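Local atomic coordinates of fibroblast growth factor 18 (Homo sapiens, PDB entry 4CJM), a protein that acts as a secreted growth factor that interacts with fibroblast growth factor receptors and regulates cell proliferation, differentiation and migration, notably in bone development. Residues A[15-20]-A[102-107]. Sequence-based numbering, arbitrary orientation.
Sequences KHIQVL and VGFTKK
I17, on the strand 16-19, meets F104 and V102 of the loop that leads from strand 90-94 to strand 125-128, and apolar side chains alone carry the contact. CG1 of I17 lies 3.7 Å from CE1 of F104 and 4.0 Å from CZ of the same ring, approaching it obliquely. The methyl beyond, CD1 of I17, touches the same ring corner, 3.8 Å from CE1 of F104, and also faces V102, with CD1 of I17 4.5 Å from CG1 of V102, at the margin of contact. The two larger side chains cross at about a right angle. CG1 of I17 stands anti to the carbonyl carbon (chi1 -65°) and its chain runs on extended to CD1 (chi2 -179°), which sets the methyl beside the CE1 corner of the ring, on the side nearer V102. The backbones stay well apart, with 9.0 Å between CA of I17 and CA of F104.

The loop's own polar bonds lie apart from the contact: T105 OG1 accepts from K107 N at 3.2 Å, an ST turn, and the carbonyl O of F104 is hydrogen-bonded to T12 OG1.

F125 touches both I17 and V102, L8 packs on I17, and I24 and A26 on F104. All three touching residues are buried within the beta-trefoil FGF domain that this chain represents. With only 96 Å² buried between them, strand and loop are joined here by short-range van der Waals and hydrophobic forces, with no directional bond between the two segments, so shape and burial rather than hydrogen-bond geometry set how they meet.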
# COMPACT_ATOMS: atom_id res chain seq x y z
N LYS A 15 12.92 0.79 0.93
CA LYS A 15 12.60 1.73 -0.13
C LYS A 15 11.11 1.98 -0.10
O LYS A 15 10.40 1.45 0.76
CB LYS A 15 12.97 1.15 -1.48
CG LYS A 15 14.37 0.59 -1.56
CD LYS A 15 15.36 1.65 -1.92
CE LYS A 15 16.70 0.98 -2.27
NZ LYS A 15 16.61 -0.33 -3.04
N HIS A 16 10.63 2.78 -1.04
CA HIS A 16 9.24 3.17 -1.06
C HIS A 16 8.40 2.42 -2.07
O HIS A 16 8.89 1.98 -3.11
CB HIS A 16 9.13 4.66 -1.33
CG HIS A 16 9.90 5.48 -0.36
ND1 HIS A 16 11.20 5.88 -0.59
CD2 HIS A 16 9.57 5.94 0.87
CE1 HIS A 16 11.63 6.57 0.45
NE2 HIS A 16 10.66 6.62 1.35
N ILE A 17 7.11 2.30 -1.74
CA ILE A 17 6.13 1.68 -2.60
C ILE A 17 6.03 2.47 -3.89
O ILE A 17 5.92 3.71 -3.86
CB ILE A 17 4.73 1.65 -1.95
CG1 ILE A 17 4.74 0.75 -0.70
CG2 ILE A 17 3.69 1.16 -2.94
CD1 ILE A 17 3.40 0.64 -0.00
N GLN A 18 6.06 1.73 -5.00
CA GLN A 18 5.90 2.27 -6.33
C GLN A 18 4.66 1.69 -7.01
O GLN A 18 4.46 0.46 -6.98
CB GLN A 18 7.08 1.90 -7.17
CG GLN A 18 8.39 2.46 -6.68
CD GLN A 18 9.56 1.79 -7.36
OE1 GLN A 18 9.77 0.58 -7.20
NE2 GLN A 18 10.35 2.56 -8.08
N VAL A 19 3.83 2.56 -7.59
CA VAL A 19 2.78 2.13 -8.51
C VAL A 19 3.33 2.40 -9.89
O VAL A 19 3.27 3.52 -10.41
CB VAL A 19 1.46 2.89 -8.29
CG1 VAL A 19 0.40 2.35 -9.23
CG2 VAL A 19 0.99 2.76 -6.85
N LEU A 20 3.89 1.34 -10.47
CA LEU A 20 4.53 1.40 -11.79
C LEU A 20 3.53 1.26 -12.92
O LEU A 20 3.90 1.37 -14.09
CB LEU A 20 5.59 0.30 -11.89
CG LEU A 20 6.68 0.36 -10.82
CD1 LEU A 20 7.53 -0.90 -10.81
CD2 LEU A 20 7.56 1.59 -10.99
N VAL A 102 -1.07 -5.53 2.83
CA VAL A 102 -0.08 -5.04 1.89
C VAL A 102 1.29 -5.30 2.51
O VAL A 102 1.53 -4.89 3.66
CB VAL A 102 -0.25 -3.53 1.68
CG1 VAL A 102 0.86 -2.97 0.79
CG2 VAL A 102 -1.61 -3.22 1.07
N GLY A 103 2.17 -5.96 1.76
CA GLY A 103 3.51 -6.29 2.26
C GLY A 103 4.54 -6.55 1.16
O GLY A 103 4.19 -6.76 -0.00
N PHE A 104 5.81 -6.53 1.54
CA PHE A 104 6.90 -6.70 0.59
C PHE A 104 8.08 -7.45 1.20
O PHE A 104 8.29 -7.40 2.42
CB PHE A 104 7.41 -5.34 0.10
CG PHE A 104 6.39 -4.53 -0.61
CD1 PHE A 104 5.54 -3.68 0.09
CD2 PHE A 104 6.24 -4.64 -1.98
CE1 PHE A 104 4.57 -2.93 -0.57
CE2 PHE A 104 5.27 -3.91 -2.64
CZ PHE A 104 4.43 -3.05 -1.94
N THR A 105 8.87 -8.09 0.35
CA THR A 105 10.10 -8.73 0.79
C THR A 105 11.22 -7.70 0.91
O THR A 105 11.06 -6.53 0.55
CB THR A 105 10.56 -9.80 -0.21
OG1 THR A 105 10.95 -9.18 -1.44
CG2 THR A 105 9.44 -10.81 -0.48
N LYS A 106 12.37 -8.14 1.42
CA LYS A 106 13.54 -7.28 1.50
C LYS A 106 14.00 -6.79 0.13
O LYS A 106 14.64 -5.75 0.04
CB LYS A 106 14.69 -7.95 2.26
CG LYS A 106 15.18 -9.27 1.68
CD LYS A 106 16.51 -9.69 2.31
CE LYS A 106 17.13 -10.90 1.61
NZ LYS A 106 16.45 -12.18 1.97
N LYS A 107 13.64 -7.48 -0.95
CA LYS A 107 14.00 -7.02 -2.30
C LYS A 107 12.91 -6.17 -2.96
O LYS A 107 13.00 -5.86 -4.14
CB LYS A 107 14.34 -8.23 -3.18
CG LYS A 107 15.28 -9.19 -2.46
CD LYS A 107 16.30 -9.88 -3.34
CE LYS A 107 16.78 -11.10 -2.57
NZ LYS A 107 17.83 -11.82 -3.32